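Local coordinates for PbaA (Pyrococcus furiosus, PDB 5Y9N), which is an archaeal homologue of proteasome-assembly chaperones, belongs to the PAC2 family and associates as a five-subunit assembly in this crystal, at the interface of chains A and B. Residues are numbered along the deposited sequence; one frame, centred on the assembly and turned at random. Chains: chain A/B, PbaA.

Contact 1: the interface of chains A and B. Residues chain A 63, 66, 68; chain B 133-134, 140, 151-152.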
ATOM      1  N   ILE A  63     -26.761  10.374 -10.783  1.00 62.69           N
ATOM      2  CA  ILE A  63     -28.138  10.632 -11.101  1.00 69.63           C
ATOM      3  C   ILE A  63     -28.138  11.803 -12.066  1.00 72.13           C
ATOM      4  O   ILE A  63     -27.653  12.868 -11.715  1.00 79.51           O
ATOM      5  CB  ILE A  63     -28.948  10.990  -9.840  1.00 72.16           C
ATOM      6  CG1 ILE A  63     -28.705   9.988  -8.704  1.00 65.57           C
ATOM      7  CG2 ILE A  63     -30.434  11.096 -10.164  1.00 66.73           C
ATOM      8  CD1 ILE A  63     -29.006   8.562  -9.059  1.00 74.71           C
ATOM      9  N   GLY A  66     -32.823  12.678 -13.063  1.00 77.70           N
ATOM     10  CA  GLY A  66     -33.537  11.628 -12.344  1.00 76.12           C
ATOM     11  C   GLY A  66     -33.392  10.191 -12.854  1.00 83.29           C
ATOM     12  O   GLY A  66     -34.209   9.342 -12.492  1.00 73.48           O
ATOM     13  N   PRO A  68     -30.659   6.970 -12.783  1.00 78.64           N
ATOM     14  CA  PRO A  68     -29.385   6.381 -12.396  1.00 80.02           C
ATOM     15  C   PRO A  68     -28.546   6.047 -13.607  1.00 77.48           C
ATOM     16  O   PRO A  68     -29.052   5.405 -14.512  1.00 89.60           O
ATOM     17  CB  PRO A  68     -29.791   5.083 -11.683  1.00 75.60           C
ATOM     18  CG  PRO A  68     -31.175   5.307 -11.228  1.00 71.69           C
ATOM     19  CD  PRO A  68     -31.799   6.196 -12.259  1.00 75.49           C
TER
ATOM     20  N   ILE B 133     -34.986   8.371  -5.257  1.00 56.71           N
ATOM     21  CA  ILE B 133     -34.701   8.124  -6.646  1.00 61.04           C
ATOM     22  C   ILE B 133     -35.096   6.693  -6.926  1.00 67.89           C
ATOM     23  O   ILE B 133     -34.974   5.829  -6.056  1.00 67.71           O
ATOM     24  CB  ILE B 133     -33.216   8.398  -6.986  1.00 60.45           C
ATOM     25  CG1 ILE B 133     -32.938   8.221  -8.472  1.00 67.37           C
ATOM     26  CG2 ILE B 133     -32.281   7.495  -6.201  1.00 65.76           C
ATOM     27  CD1 ILE B 133     -33.625   9.250  -9.358  1.00 67.15           C
ATOM     28  N   GLY B 134     -35.579   6.462  -8.143  1.00 71.06           N
ATOM     29  CA  GLY B 134     -36.074   5.164  -8.558  1.00 79.41           C
ATOM     30  C   GLY B 134     -35.286   4.625  -9.720  1.00 73.46           C
ATOM     31  O   GLY B 134     -34.682   5.386 -10.483  1.00 66.18           O
ATOM     32  N   ASN B 140     -39.863   6.398  -9.799  1.00 69.52           N
ATOM     33  CA  ASN B 140     -39.858   7.846  -9.529  1.00 80.24           C
ATOM     34  C   ASN B 140     -41.267   8.377  -9.306  1.00 90.36           C
ATOM     35  O   ASN B 140     -41.491   9.161  -8.386  1.00 95.19           O
ATOM     36  CB  ASN B 140     -39.175   8.633 -10.667  1.00 85.61           C
ATOM     37  CG  ASN B 140     -37.664   8.729 -10.512  1.00 82.69           C
ATOM     38  OD1 ASN B 140     -37.081   8.191  -9.579  1.00 83.05           O
ATOM     39  ND2 ASN B 140     -37.022   9.425 -11.431  1.00 75.52           N
ATOM     40  N   LEU B 151     -34.674  13.295  -6.675  1.00 71.11           N
ATOM     41  CA  LEU B 151     -33.329  13.836  -6.828  1.00 72.24           C
ATOM     42  C   LEU B 151     -33.049  13.942  -8.323  1.00 72.06           C
ATOM     43  O   LEU B 151     -33.188  12.963  -9.038  1.00 74.18           O
ATOM     44  CB  LEU B 151     -32.364  12.883  -6.142  1.00 72.28           C
ATOM     45  CG  LEU B 151     -30.946  13.275  -5.785  1.00 77.28           C
ATOM     46  CD1 LEU B 151     -30.900  14.518  -4.910  1.00 77.79           C
ATOM     47  CD2 LEU B 151     -30.232  12.072  -5.214  1.00 87.24           C
ATOM     48  N   LYS B 152     -32.692  15.124  -8.801  1.00 72.20           N
ATOM     49  CA  LYS B 152     -32.510  15.356 -10.249  1.00 82.12           C
ATOM     50  C   LYS B 152     -31.066  15.045 -10.650  1.00 79.95           C
ATOM     51  O   LYS B 152     -30.808  14.321 -11.630  1.00 82.88           O
ATOM     52  CB  LYS B 152     -32.831  16.807 -10.636  1.00 96.14           C
ATOM     53  CG  LYS B 152     -34.224  17.301 -10.234  1.00105.59           C
ATOM     54  CD  LYS B 152     -35.318  16.618 -11.060  1.00110.42           C
ATOM     55  CE  LYS B 152     -36.673  16.771 -10.404  1.00110.68           C
ATOM     56  NZ  LYS B 152     -37.623  15.724 -10.883  1.00117.23           N
TER
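A:Gly66 is gripped by chain B at both ends of its backbone. Its N donates to the main-chain O of B:Lys152 at 3.0 Å; the bond is almost straight (177° at H) and lies in the carbonyl plane, on a lone pair of the acceptor. Its own O accepts from the side-chain amide ND2 of B:Asn140, also at 3.0 Å, but this bond is more bent, 144° at H, and the donor stands somewhat tilted from the carbonyl plane. The amide of B:Asn140 is tied on its other branch as well, because OD1 takes the backbone N of B:Gly134 at 2.7 Å. With both branches engaged, rotation of the amide is restrained and its N-H is presented to chain A.

A:Ile63 supplies the apolar half of the contact and buries about as much surface, 30 Å², as the glycine. Its CG2 branch, anti to the backbone N, reaches over to CD1 of B:Ile133 at 3.8 Å, and its CD1 meets CG1 of the same residue; the two isoleucines run antiparallel alongside each other. In B:Ile133, chi1 of -176° sends CG1 toward chain A, and the turn at chi2 brings CD1 to 3.8 Å from CA of A:Gly66. A:Pro68 closes the patch, its ring atom CD lying 3.5 Å from the O of B:Gly134.

This is a subunit contact between two PAC2-family copies, probably part of what holds the assembly together. On chain A the residues span the turn joining strand 60-64 to strand 67-69. Chain B receives it with the end of strand 130-134, helix 137-144 and the loop that follows strand 149-150.

Contact 2: the interface of chains A and B. Residues chain A 63-66; chain B 152-153.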
ATOM      1  N   ILE A  63     -26.761  10.374 -10.783  1.00 62.69           N
ATOM      2  CA  ILE A  63     -28.138  10.632 -11.101  1.00 69.63           C
ATOM      3  C   ILE A  63     -28.138  11.803 -12.066  1.00 72.13           C
ATOM      4  O   ILE A  63     -27.653  12.868 -11.715  1.00 79.51           O
ATOM      5  CB  ILE A  63     -28.948  10.990  -9.840  1.00 72.16           C
ATOM      6  CG1 ILE A  63     -28.705   9.988  -8.704  1.00 65.57           C
ATOM      7  CG2 ILE A  63     -30.434  11.096 -10.164  1.00 66.73           C
ATOM      8  CD1 ILE A  63     -29.006   8.562  -9.059  1.00 74.71           C
ATOM      9  N   LEU A  64     -28.653  11.592 -13.278  1.00 79.05           N
ATOM     10  CA  LEU A  64     -28.727  12.637 -14.329  1.00 74.04           C
ATOM     11  C   LEU A  64     -30.170  12.737 -14.837  1.00 72.58           C
ATOM     12  O   LEU A  64     -30.696  11.748 -15.364  1.00 78.54           O
ATOM     13  CB  LEU A  64     -27.800  12.329 -15.474  1.00 73.49           C
ATOM     14  CG  LEU A  64     -26.343  12.026 -15.083  1.00 76.28           C
ATOM     15  CD1 LEU A  64     -25.567  11.361 -16.268  1.00 75.09           C
ATOM     16  CD2 LEU A  64     -25.610  13.291 -14.619  1.00 76.63           C
ATOM     17  N   GLU A  65     -30.806  13.898 -14.667  1.00 72.04           N
ATOM     18  CA  GLU A  65     -32.227  14.064 -14.978  1.00 83.08           C
ATOM     19  C   GLU A  65     -33.080  12.959 -14.336  1.00 75.74           C
ATOM     20  O   GLU A  65     -33.910  12.334 -14.995  1.00 75.07           O
ATOM     21  CB  GLU A  65     -32.474  14.090 -16.519  1.00 94.17           C
ATOM     22  CG  GLU A  65     -31.931  15.321 -17.217  1.00101.62           C
ATOM     23  CD  GLU A  65     -32.933  16.473 -17.212  1.00116.15           C
ATOM     24  OE1 GLU A  65     -33.982  16.356 -17.910  1.00110.52           O
ATOM     25  OE2 GLU A  65     -32.675  17.484 -16.505  1.00125.51           O
ATOM     26  N   GLY A  66     -32.823  12.678 -13.063  1.00 77.70           N
ATOM     27  CA  GLY A  66     -33.537  11.628 -12.344  1.00 76.12           C
ATOM     28  C   GLY A  66     -33.392  10.191 -12.854  1.00 83.29           C
ATOM     29  O   GLY A  66     -34.209   9.342 -12.492  1.00 73.48           O
TER
ATOM     30  N   LYS B 152     -32.692  15.124  -8.801  1.00 72.20           N
ATOM     31  CA  LYS B 152     -32.510  15.356 -10.249  1.00 82.12           C
ATOM     32  C   LYS B 152     -31.066  15.045 -10.650  1.00 79.95           C
ATOM     33  O   LYS B 152     -30.808  14.321 -11.630  1.00 82.88           O
ATOM     34  CB  LYS B 152     -32.831  16.807 -10.636  1.00 96.14           C
ATOM     35  CG  LYS B 152     -34.224  17.301 -10.234  1.00105.59           C
ATOM     36  CD  LYS B 152     -35.318  16.618 -11.060  1.00110.42           C
ATOM     37  CE  LYS B 152     -36.673  16.771 -10.404  1.00110.68           C
ATOM     38  NZ  LYS B 152     -37.623  15.724 -10.883  1.00117.23           N
ATOM     39  N   TYR B 153     -30.136  15.621  -9.882  1.00 72.08           N
ATOM     40  CA  TYR B 153     -28.731  15.449 -10.101  1.00 73.65           C
ATOM     41  C   TYR B 153     -28.017  15.079  -8.803  1.00 75.66           C
ATOM     42  O   TYR B 153     -28.386  15.542  -7.738  1.00 64.96           O
ATOM     43  CB  TYR B 153     -28.168  16.726 -10.727  1.00 78.43           C
ATOM     44  CG  TYR B 153     -28.539  16.862 -12.190  1.00 72.98           C
ATOM     45  CD1 TYR B 153     -29.717  17.520 -12.581  1.00 83.94           C
ATOM     46  CD2 TYR B 153     -27.722  16.323 -13.186  1.00 75.85           C
ATOM     47  CE1 TYR B 153     -30.052  17.647 -13.930  1.00 85.57           C
ATOM     48  CE2 TYR B 153     -28.049  16.436 -14.528  1.00 77.86           C
ATOM     49  CZ  TYR B 153     -29.211  17.085 -14.900  1.00 85.78           C
ATOM     50  OH  TYR B 153     -29.521  17.153 -16.234  1.00 81.39           O
TER
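The tight turn that leaves strand 60-64 of one PAC2-family subunit is covered here by a tyrosine from the loop between strands 149-150 and 154-157 of the next. B:Tyr153 gives up 78 Å² to the partner and A:Glu65 50 Å², the two leading contributions to this patch. One face of the tyrosine ring lies against the backbone of the turn: N of A:Glu65 stands 3.6 Å above the ring plane, displaced toward the rim. The ring's CE2 comes 3.9 Å from CA of A:Leu64, so the packing is against main chain as well as side chains.

The side chain of A:Glu65 runs parallel to the tyrosine and alongside it, with carboxylate and ring planes 50° apart. A bend at chi2 (-87°) turns the carboxylate back toward the phenol, where OH of B:Tyr153 donates to OE2 at 3.2 Å. The hydroxyl meets that oxygen on its anti side, 21° out of the carboxylate plane, a long bond with indifferent geometry. A phenylalanine in place of B:Tyr153 would probably leave the carboxylate of A:Glu65 without its phenol partner and freer to turn. A:Leu64 approaches differently: its side chain lies roughly perpendicular to that of the tyrosine, and CD2 of A:Leu64 comes 4.0 Å from the ring atom CD2.

The O of B:Lys152, already engaged by A:Gly66, also lies 3.1 Å from N of A:Glu65, yet that N-H is directed away from the oxygen and the pair is not a hydrogen bond. Both A:Glu65 and A:Gly66 have positive phi, which bends the chain sharply beside the tyrosine.

Contact 1 and contact 2 are neighbouring parts of one interface, with the centres of their C-alpha atoms about 5 Å apart. A:Ile63, A:Gly66 and B:Lys152 belong to both. On chain A, contact 1 takes A:Ile63, A:Gly66 and A:Pro68, and contact 2 the run from A:Ile63 to A:Gly66, where A:Glu65 buries most on that side. Both use the loop between strands 149-150 and 154-157 of chain B; contact 1 adds strand 130-134 and helix 137-144. Chains A and B thus offer different surfaces here, which would be compatible with a repeating contact in the five-copy assembly, although these contacts alone do not establish that assembly in solution.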